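Local coordinates for hydrolase, alpha/beta hydrolase FOLD family (Staphylococcus aureus, PDB 2XMZ), which probably catalyses the 2-succinyl-6-hydroxy-2,4-cyclohexadiene-1-carboxylate synthase (MenH) step of menaquinone biosynthesis, an elimination reaction carried out on an alpha/beta-hydrolase fold, at residues F21-G24 against D28-T31; P118-E123 against L127-V132; A137-I142 against E146-D151; Q159-L164 against H170-Q175. One frame throughout, in Å; residues are numbered along the deposited sequence. Where two conformers were deposited one is given.

Contact 1 (F21-G24 against D28-T31)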
# COMPACT_ATOMS: atom_id res chain seq x y z
N PHE A 21 -2.77 4.98 -6.59
CA PHE A 21 -1.86 3.95 -6.06
C PHE A 21 -1.13 4.42 -4.82
O PHE A 21 -0.46 5.48 -4.84
CB PHE A 21 -0.79 3.57 -7.09
CG PHE A 21 -1.30 2.70 -8.19
CD1 PHE A 21 -1.34 1.33 -8.03
CD2 PHE A 21 -1.70 3.26 -9.40
CE1 PHE A 21 -1.80 0.50 -9.06
CE2 PHE A 21 -2.13 2.45 -10.45
CZ PHE A 21 -2.20 1.07 -10.28
N LEU A 22 -1.20 3.60 -3.78
CA LEU A 22 -0.38 3.76 -2.57
C LEU A 22 0.63 2.62 -2.45
O LEU A 22 0.29 1.45 -2.60
CB LEU A 22 -1.26 3.82 -1.29
CG LEU A 22 -2.39 4.85 -1.26
CD1 LEU A 22 -3.15 4.80 0.09
CD2 LEU A 22 -1.85 6.26 -1.54
N HIS A 23 1.89 2.98 -2.20
CA HIS A 23 3.00 2.03 -2.16
C HIS A 23 3.16 1.45 -0.74
O HIS A 23 2.41 1.80 0.18
CB HIS A 23 4.29 2.76 -2.54
CG HIS A 23 4.58 3.92 -1.64
ND1 HIS A 23 5.27 3.79 -0.46
CD2 HIS A 23 4.20 5.22 -1.72
CE1 HIS A 23 5.31 4.96 0.15
NE2 HIS A 23 4.67 5.85 -0.59
N GLY A 24 4.18 0.61 -0.56
CA GLY A 24 4.47 -0.01 0.73
C GLY A 24 5.67 0.64 1.43
O GLY A 24 6.30 1.56 0.89
N ASP A 28 8.43 3.55 -2.65
CA ASP A 28 7.66 4.71 -2.99
C ASP A 28 6.91 4.42 -4.28
O ASP A 28 6.87 3.27 -4.76
CB ASP A 28 8.53 6.00 -3.07
CG ASP A 28 9.72 5.86 -3.99
OD1 ASP A 28 10.87 6.09 -3.53
OD2 ASP A 28 9.55 5.55 -5.18
N SER A 29 6.38 5.48 -4.87
CA SER A 29 5.56 5.37 -6.07
C SER A 29 6.27 4.75 -7.26
O SER A 29 5.61 4.26 -8.17
CB SER A 29 5.02 6.73 -6.44
OG SER A 29 4.05 7.12 -5.47
N ARG A 30 7.61 4.80 -7.26
CA ARG A 30 8.35 4.19 -8.35
C ARG A 30 8.06 2.70 -8.53
O ARG A 30 8.28 2.18 -9.61
CB ARG A 30 9.86 4.39 -8.19
CG ARG A 30 10.36 5.78 -8.54
CD ARG A 30 11.82 5.89 -8.13
NE ARG A 30 11.99 5.68 -6.70
CZ ARG A 30 13.16 5.56 -6.09
NH1 ARG A 30 14.29 5.61 -6.79
NH2 ARG A 30 13.19 5.36 -4.77
N THR A 31 7.61 2.02 -7.47
CA THR A 31 7.23 0.61 -7.54
C THR A 31 6.13 0.35 -8.59
O THR A 31 6.00 -0.78 -9.08
CB THR A 31 6.79 0.04 -6.16
OG1 THR A 31 6.65 -1.38 -6.24
CG2 THR A 31 5.46 0.65 -5.69
O HOH W 1 2.38 5.01 -4.62

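Contact 2 (P118-E123 against L127-V132)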
# COMPACT_ATOMS: atom_id res chain seq x y z
N PRO A 118 -5.90 -5.08 8.10
CA PRO A 118 -6.60 -4.01 8.78
C PRO A 118 -6.00 -3.76 10.16
O PRO A 118 -6.65 -3.15 11.01
CB PRO A 118 -8.05 -4.55 8.88
CG PRO A 118 -8.03 -5.89 8.28
CD PRO A 118 -6.61 -6.35 8.26
N GLY A 119 -4.78 -4.22 10.37
CA GLY A 119 -4.08 -4.05 11.61
C GLY A 119 -4.22 -5.27 12.49
O GLY A 119 -4.67 -6.34 12.05
N ILE A 120 -3.88 -5.09 13.76
CA ILE A 120 -3.76 -6.20 14.67
C ILE A 120 -4.92 -6.12 15.67
O ILE A 120 -5.17 -5.06 16.25
CB ILE A 120 -2.35 -6.20 15.32
CG1 ILE A 120 -1.29 -6.42 14.23
CG2 ILE A 120 -2.23 -7.26 16.42
CD1 ILE A 120 0.11 -6.20 14.66
N LYS A 121 -5.63 -7.24 15.81
CA LYS A 121 -6.82 -7.31 16.65
C LYS A 121 -6.53 -7.20 18.14
O LYS A 121 -7.11 -6.37 18.84
CB LYS A 121 -7.55 -8.63 16.42
CG LYS A 121 -8.44 -8.69 15.22
CD LYS A 121 -9.53 -9.72 15.55
CE LYS A 121 -10.01 -10.40 14.31
NZ LYS A 121 -10.79 -11.62 14.68
N GLU A 122 -5.66 -8.07 18.64
CA GLU A 122 -5.51 -8.17 20.08
C GLU A 122 -4.39 -7.26 20.60
O GLU A 122 -3.33 -7.17 20.00
CB GLU A 122 -5.32 -9.63 20.51
CG GLU A 122 -6.31 -10.61 19.85
CD GLU A 122 -7.78 -10.33 20.16
OE1 GLU A 122 -8.09 -9.70 21.19
OE2 GLU A 122 -8.64 -10.75 19.36
N GLU A 123 -4.67 -6.60 21.72
CA GLU A 123 -3.78 -5.63 22.36
C GLU A 123 -2.33 -6.09 22.54
O GLU A 123 -1.41 -5.35 22.21
CB GLU A 123 -4.34 -5.20 23.72
CG GLU A 123 -4.63 -3.71 23.82
CD GLU A 123 -6.00 -3.31 23.26
OE1 GLU A 123 -7.02 -3.55 23.95
OE2 GLU A 123 -6.04 -2.76 22.14
N LEU A 127 1.05 -4.49 20.87
CA LEU A 127 2.23 -4.10 21.64
C LEU A 127 3.49 -4.81 21.14
O LEU A 127 4.53 -4.16 20.99
CB LEU A 127 2.03 -4.35 23.14
CG LEU A 127 3.21 -3.96 24.05
CD1 LEU A 127 3.65 -2.48 23.89
CD2 LEU A 127 2.90 -4.28 25.51
N GLU A 128 3.40 -6.12 20.90
CA GLU A 128 4.54 -6.91 20.39
C GLU A 128 5.09 -6.21 19.14
O GLU A 128 6.29 -6.03 18.99
CB GLU A 128 4.10 -8.34 20.02
CG GLU A 128 4.13 -9.37 21.15
CD GLU A 128 3.32 -10.65 20.82
OE1 GLU A 128 3.02 -10.89 19.61
OE2 GLU A 128 2.99 -11.41 21.77
N ARG A 129 4.18 -5.81 18.27
CA ARG A 129 4.52 -5.21 17.01
C ARG A 129 5.10 -3.81 17.17
O ARG A 129 6.05 -3.46 16.49
CB ARG A 129 3.31 -5.17 16.09
CG ARG A 129 3.56 -4.46 14.81
CD ARG A 129 4.71 -5.10 14.03
NE ARG A 129 4.78 -4.51 12.70
CZ ARG A 129 4.24 -5.08 11.63
NH1 ARG A 129 3.61 -6.25 11.74
NH2 ARG A 129 4.31 -4.47 10.45
N ARG A 130 4.50 -3.02 18.07
CA ARG A 130 5.03 -1.70 18.41
C ARG A 130 6.47 -1.78 18.85
O ARG A 130 7.30 -1.02 18.36
CB ARG A 130 4.20 -1.01 19.49
CG ARG A 130 2.96 -0.33 18.93
CD ARG A 130 2.45 0.76 19.88
NE ARG A 130 2.01 0.26 21.17
CZ ARG A 130 0.84 -0.32 21.41
NH1 ARG A 130 0.53 -0.71 22.65
NH2 ARG A 130 -0.03 -0.52 20.43
N LEU A 131 6.76 -2.68 19.79
CA LEU A 131 8.14 -2.90 20.26
C LEU A 131 9.11 -3.22 19.12
O LEU A 131 10.21 -2.66 19.05
CB LEU A 131 8.20 -4.00 21.31
CG LEU A 131 7.58 -3.77 22.70
CD1 LEU A 131 7.25 -5.10 23.38
CD2 LEU A 131 8.50 -2.97 23.61
N VAL A 132 8.71 -4.11 18.22
CA VAL A 132 9.56 -4.52 17.11
C VAL A 132 9.79 -3.34 16.16
O VAL A 132 10.91 -3.08 15.77
CB VAL A 132 8.95 -5.71 16.35
CG1 VAL A 132 9.70 -5.93 15.04
CG2 VAL A 132 9.00 -6.96 17.20

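Contact 3 (A137-I142 against E146-D151)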
# COMPACT_ATOMS: atom_id res chain seq x y z
N ALA A 137 12.92 1.16 14.12
CA ALA A 137 13.15 2.61 14.02
C ALA A 137 14.47 3.05 14.68
O ALA A 137 15.23 3.81 14.10
CB ALA A 137 11.96 3.40 14.58
N LYS A 138 14.75 2.55 15.89
CA LYS A 138 16.02 2.85 16.55
C LYS A 138 17.21 2.39 15.70
O LYS A 138 18.17 3.14 15.54
CB LYS A 138 16.08 2.24 17.96
CG LYS A 138 15.27 2.99 19.04
CD LYS A 138 14.90 2.03 20.17
CE LYS A 138 14.99 2.67 21.56
NZ LYS A 138 13.68 3.21 21.98
N VAL A 139 17.13 1.19 15.14
CA VAL A 139 18.18 0.65 14.26
C VAL A 139 18.41 1.56 13.05
O VAL A 139 19.54 1.77 12.61
CB VAL A 139 17.85 -0.78 13.77
CG1 VAL A 139 18.89 -1.27 12.76
CG2 VAL A 139 17.75 -1.77 14.95
N LEU A 140 17.32 2.12 12.51
CA LEU A 140 17.41 3.03 11.37
C LEU A 140 18.11 4.34 11.74
O LEU A 140 19.09 4.70 11.12
CB LEU A 140 16.02 3.27 10.77
CG LEU A 140 15.51 2.16 9.83
CD1 LEU A 140 13.96 2.15 9.74
CD2 LEU A 140 16.13 2.33 8.44
N ASP A 141 17.59 5.04 12.76
CA ASP A 141 18.18 6.30 13.26
C ASP A 141 19.68 6.20 13.56
O ASP A 141 20.40 7.20 13.48
CB ASP A 141 17.47 6.73 14.55
CG ASP A 141 16.25 7.61 14.30
OD1 ASP A 141 15.97 8.01 13.14
OD2 ASP A 141 15.56 7.92 15.31
N ILE A 142 20.13 4.99 13.90
CA ILE A 142 21.50 4.75 14.38
C ILE A 142 22.42 4.07 13.34
O ILE A 142 23.48 4.61 13.03
CB ILE A 142 21.50 3.94 15.73
CG1 ILE A 142 20.82 4.76 16.84
CG2 ILE A 142 22.94 3.55 16.14
CD1 ILE A 142 20.57 4.01 18.15
N GLU A 146 21.52 1.29 4.65
CA GLU A 146 22.11 0.12 4.01
C GLU A 146 22.02 -1.14 4.88
O GLU A 146 21.56 -2.18 4.43
CB GLU A 146 23.55 0.39 3.55
CG GLU A 146 24.12 -0.73 2.66
CD GLU A 146 25.44 -0.36 2.00
OE1 GLU A 146 25.70 0.85 1.84
OE2 GLU A 146 26.22 -1.27 1.65
N LEU A 147 22.43 -1.02 6.15
CA LEU A 147 22.44 -2.16 7.06
C LEU A 147 21.00 -2.64 7.33
O LEU A 147 20.73 -3.84 7.37
CB LEU A 147 23.21 -1.83 8.34
CG LEU A 147 24.72 -1.55 8.19
CD1 LEU A 147 25.31 -0.91 9.45
CD2 LEU A 147 25.57 -2.76 7.76
N PHE A 148 20.08 -1.69 7.47
CA PHE A 148 18.67 -2.04 7.64
C PHE A 148 18.13 -2.84 6.46
O PHE A 148 17.48 -3.88 6.66
CB PHE A 148 17.82 -0.79 7.88
CG PHE A 148 16.40 -1.11 8.20
CD1 PHE A 148 16.01 -1.42 9.50
CD2 PHE A 148 15.44 -1.13 7.18
CE1 PHE A 148 14.70 -1.74 9.79
CE2 PHE A 148 14.12 -1.45 7.46
CZ PHE A 148 13.75 -1.75 8.78
N VAL A 149 18.38 -2.35 5.25
CA VAL A 149 17.93 -3.01 4.01
C VAL A 149 18.54 -4.41 3.88
O VAL A 149 17.85 -5.35 3.49
CB VAL A 149 18.23 -2.15 2.75
CG1 VAL A 149 17.93 -2.91 1.46
CG2 VAL A 149 17.41 -0.85 2.76
N ASN A 150 19.82 -4.55 4.23
CA ASN A 150 20.46 -5.86 4.22
C ASN A 150 19.69 -6.88 5.07
O ASN A 150 19.42 -8.00 4.61
CB ASN A 150 21.93 -5.74 4.64
CG ASN A 150 22.78 -5.04 3.59
OD1 ASN A 150 22.37 -4.88 2.43
ND2 ASN A 150 23.98 -4.63 3.98
N ASP A 151 19.30 -6.47 6.28
CA ASP A 151 18.51 -7.31 7.17
C ASP A 151 17.06 -7.47 6.67
O ASP A 151 16.51 -8.57 6.73
CB ASP A 151 18.52 -6.75 8.60
CG ASP A 151 19.86 -6.93 9.31
OD1 ASP A 151 20.85 -7.42 8.70
OD2 ASP A 151 19.93 -6.57 10.51

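Contact 4 (Q159-L164 against H170-Q175)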
# COMPACT_ATOMS: atom_id res chain seq x y z
N GLN A 159 11.15 -13.92 1.22
CA GLN A 159 11.94 -15.03 0.70
C GLN A 159 11.72 -15.27 -0.80
O GLN A 159 12.66 -15.55 -1.54
CB GLN A 159 11.66 -16.30 1.51
CG GLN A 159 12.55 -17.46 1.18
CD GLN A 159 12.33 -18.65 2.08
OE1 GLN A 159 13.09 -19.63 2.04
NE2 GLN A 159 11.29 -18.59 2.91
N SER A 160 10.47 -15.13 -1.25
CA SER A 160 10.11 -15.36 -2.65
C SER A 160 10.84 -14.39 -3.60
O SER A 160 11.03 -14.71 -4.77
CB SER A 160 8.60 -15.23 -2.85
OG SER A 160 8.22 -13.88 -2.70
N GLN A 161 11.27 -13.24 -3.09
CA GLN A 161 12.01 -12.29 -3.93
C GLN A 161 13.39 -12.77 -4.34
O GLN A 161 13.92 -12.35 -5.37
CB GLN A 161 12.12 -10.92 -3.25
CG GLN A 161 10.77 -10.22 -3.09
CD GLN A 161 10.89 -8.80 -2.60
OE1 GLN A 161 12.00 -8.28 -2.40
NE2 GLN A 161 9.74 -8.15 -2.42
N LEU A 162 13.98 -13.67 -3.54
CA LEU A 162 15.33 -14.18 -3.81
C LEU A 162 15.37 -14.95 -5.13
O LEU A 162 16.45 -15.24 -5.68
CB LEU A 162 15.82 -15.06 -2.66
CG LEU A 162 15.88 -14.42 -1.27
CD1 LEU A 162 15.86 -15.51 -0.20
CD2 LEU A 162 17.11 -13.51 -1.11
N GLU A 163 14.18 -15.25 -5.63
CA GLU A 163 14.00 -15.96 -6.88
C GLU A 163 13.76 -15.04 -8.09
O GLU A 163 13.70 -15.50 -9.22
CB GLU A 163 12.84 -16.96 -6.73
CG GLU A 163 13.21 -18.22 -5.95
CD GLU A 163 14.11 -19.14 -6.74
OE1 GLU A 163 15.33 -18.87 -6.84
OE2 GLU A 163 13.58 -20.14 -7.28
N LEU A 164 13.62 -13.74 -7.84
CA LEU A 164 13.34 -12.77 -8.91
C LEU A 164 14.54 -12.55 -9.81
O LEU A 164 15.67 -12.85 -9.42
CB LEU A 164 12.84 -11.45 -8.32
CG LEU A 164 11.42 -11.54 -7.75
CD1 LEU A 164 11.05 -10.29 -6.98
CD2 LEU A 164 10.38 -11.88 -8.83
N HIS A 170 17.71 -5.77 -7.90
CA HIS A 170 18.40 -4.48 -7.95
C HIS A 170 17.46 -3.28 -7.78
O HIS A 170 17.71 -2.42 -6.92
CB HIS A 170 19.19 -4.35 -9.27
CG HIS A 170 19.83 -3.01 -9.47
ND1 HIS A 170 21.08 -2.70 -8.96
CD2 HIS A 170 19.43 -1.92 -10.17
CE1 HIS A 170 21.40 -1.47 -9.31
NE2 HIS A 170 20.42 -0.98 -10.06
N GLN A 171 16.39 -3.21 -8.58
CA GLN A 171 15.42 -2.10 -8.53
C GLN A 171 14.80 -1.95 -7.14
O GLN A 171 14.72 -0.85 -6.61
CB GLN A 171 14.30 -2.29 -9.55
CG GLN A 171 14.67 -1.99 -11.00
CD GLN A 171 13.57 -2.39 -11.98
OE1 GLN A 171 13.19 -3.57 -12.07
NE2 GLN A 171 13.05 -1.41 -12.72
N ILE A 172 14.33 -3.07 -6.59
CA ILE A 172 13.80 -3.12 -5.22
C ILE A 172 14.84 -2.61 -4.21
O ILE A 172 14.51 -1.74 -3.39
CB ILE A 172 13.33 -4.54 -4.84
CG1 ILE A 172 12.07 -4.92 -5.64
CG2 ILE A 172 13.01 -4.62 -3.35
CD1 ILE A 172 11.73 -6.39 -5.58
N ARG A 173 16.06 -3.14 -4.27
CA ARG A 173 17.15 -2.76 -3.36
C ARG A 173 17.48 -1.27 -3.44
O ARG A 173 17.70 -0.61 -2.43
CB ARG A 173 18.42 -3.59 -3.61
CG ARG A 173 19.53 -3.31 -2.61
CD ARG A 173 20.75 -4.19 -2.78
NE ARG A 173 21.85 -3.73 -1.94
CZ ARG A 173 21.95 -3.95 -0.63
NH1 ARG A 173 23.00 -3.47 0.03
NH2 ARG A 173 21.02 -4.64 0.03
N GLN A 174 17.51 -0.74 -4.67
CA GLN A 174 17.78 0.66 -4.91
C GLN A 174 16.69 1.55 -4.32
O GLN A 174 17.00 2.58 -3.71
CB GLN A 174 17.98 0.92 -6.42
CG GLN A 174 18.01 2.38 -6.84
CD GLN A 174 16.64 3.03 -6.92
OE1 GLN A 174 16.46 4.18 -6.53
NE2 GLN A 174 15.65 2.27 -7.40
N GLN A 175 15.43 1.15 -4.52
CA GLN A 175 14.28 1.88 -4.02
C GLN A 175 14.32 1.96 -2.50
O GLN A 175 14.00 3.00 -1.91
CB GLN A 175 12.98 1.24 -4.50
CG GLN A 175 12.51 1.69 -5.91
CD GLN A 175 11.48 0.76 -6.53
OE1 GLN A 175 10.86 -0.07 -5.84
NE2 GLN A 175 11.28 0.89 -7.84

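Contact 1 (F21-G24 against D28-T31)
His23 lays one face of its imidazole against the backbone of Asp28. The CA of Asp28 stands 3.6 Å from the centroid of the His23 ring, 15° off the normal, a CH-pi contact displaced toward the rim of the ring. At the root of the ring, His23 CB lies 3.4 Å from Asp28 O and 4.0 Å from the CG2 methyl of Thr31. With chi1 at 58°, CG of His23 sits between its own backbone N and carbonyl carbon, which turns the ring across the start of 28-31. The ring is gripped at two edges: ND1 donates to Gly24 O at 2.8 Å, nearly straight at 167° and almost in the ring plane, while NE2 is bonded to the backbone N of Leu50, so its rotation is fixed. Here the chain leaves strand 17-22 of the central sheet and turns back in the loop before helix 36-40, and the His23 ring is close to the probable nucleophile elbow of this alpha/beta hydrolase. A water bridges the segments, donating to Phe21 O (2.9 Å from the water oxygen) and to Ser29 OG (2.8 Å); that hydroxyl is also bonded to Asp49. Farther out, Asp28 OD2 accepts the backbone N of Arg30 on its anti lone pair, closing an Asx turn, and takes Arg30 NE at 2.9 Å on its syn lone pair. Arg30 NH2 completes the side-on salt bridge at 2.7 Å from Asp28 OD1, which also accepts a hydrogen bond from Gln179. Thr31 OG1, anti to its backbone N, is hydrogen-bonded to His248.

Contact 2 (P118-E123 against L127-V132)
The CD1 methyl of Ile120 presses on the aliphatic root of Arg129, 3.7 Å from Arg129 CB and 3.9 Å from Arg129 CG, the two side chains meeting at about a right angle. Ile120 reaches across because CG1 stands anti to the carbonyl carbon (chi1 -63°) and the chain then runs on extended to its terminal methyl. Arg129 starts away from its backbone N but bends at chi2 (58°), which turns the guanidinium off to one side of the isoleucine methyl; its NE forms a salt bridge with Asp133, one helical turn on. This apolar patch is the packed part of the contact. The other part lies toward solvent and is held by backbone: Leu127 N donates to Glu123 O at 2.9 Å, with an angle of 162° at the hydrogen. This is the first-turn i to i+4 bond of helix 123-143, whose N-cap position is Glu122. Leu127 CB rests 3.7 Å from the same Glu123 O, while the Glu123 carboxylate stays apart from the segment, its OE2 6.6 Å from Arg130 NH2, and Arg130 NH2 is instead bonded to Gly194 O. The connection from strand 110-114 thus folds onto the helix it leads into, with Ile120 O also accepting from Gln126 NE2. With one methyl-to-methylene contact and one backbone bond between the segments, and the arginine ends paired elsewhere, the junction rests on van der Waals packing and helix geometry rather than on charge pairing.

Contact 3 (A137-I142 against E146-D151)
Two consecutive helices, 123-143 and 145-152, follow each other through a short turn and pack as a helical hairpin in the excursion between strands 110-114 and 210-215 of the alpha/beta-hydrolase fold, where this family commonly carries its lid. Their contact centres on Leu140 and Phe148, whose CA atoms are 6.4 Å apart. The leucine rides over one face of the phenyl ring: Leu140 CG lies 3.9 Å from the ring centroid, 21° off the normal, a CH-pi contact shifted toward the rim. One methyl, Leu140 CD2, sits above the root of the ring at 3.5 Å from Phe148 CG, and the other, CD1, lies 4.0 Å from Phe148 CE1 and CZ, so the branch straddles the ring along its length. Phe148 is set up for this by chi1 of -174°, which throws CG away from its own backbone N toward the first helix. At the ring edge, near its plane, Val139 CG1 adds a looser apolar touch 4.4 Å from Phe148 CD1. Phe148 also meets the ring of Trp152 and the loop residues Phe25 and Leu26. Beyond the pair, Ala137 packs on Ala185 of helix 181-191, and Val149 packs on helix 166-177.

Contact 4 (Q159-L164 against H170-Q175)
Ile172 reaches from helix 166-177 toward Gln161 and Leu164, and its delta methyl does most of the touching. From CB, which points toward the 159-164 segment, the chain divides. CG2, anti to the backbone N, comes 3.9 Å from Gln161 OE1. The longer arm goes through CG1, which chi1 of -69° places anti to the carbonyl carbon, and, extended at chi2, ends in CD1. That methyl lies 3.7 Å from Gln161 OE1 and 3.9 Å from Gln161 CD, so the two methyls of Ile172 meet the same amide oxygen, while Gln161 NE2 is a little farther from CD1 at 4.1 Å. Gln161 arrives with its chain extended beyond CG, crossing the isoleucine at a slant. Ile172 CD1 also meets Leu164 CD1 at 4.2 Å, a looser apolar contact in which the two side chains stand at about a right angle. The contact is therefore van der Waals in kind: an amide and a leucine methyl both rest on one isoleucine tip, from directions roughly 80° apart. Backbone bonds set the segment on which these partners ride, with Leu164 N donating to Gln161 O at 2.9 Å at the end of a 3-10 run. Gln161 is in the neighbourhood of the likely Ser-His-Asp triad, and also packs on Thr246. Helix 247-250 touches both segments: Val249 meets Leu164 and Ile172, Glu250 meets Gln161 and Leu164. The 3-10 segment after helix 145-152, helix 166-177 and this short helix near the C-terminal end of the fold thus all meet one another through these side chains.

Overall arrangement
The four contacts follow one another along the chain without overlap. Contact 1 belongs to the core, about 7 Å from the chain centre at the end of strand 17-22; contacts 2, 3 and 4 lie 17 to 21 Å out, in the mostly helical excursion between strands 110-114 and 210-215. Contacts 2 and 3 share helix 123-143, their centres about 21 Å apart. Contacts 3 and 4 meet where Asn150 probably bonds Arg173, joining helices 145-152 and 166-177. Contacts 1 and 4, centres about 15 Å apart, come together where Arg30 and Thr31 pack on Gln175, with a weak and less certain Arg30-Gln174 bond, so that the helical excursion meets the loop near the probable active site.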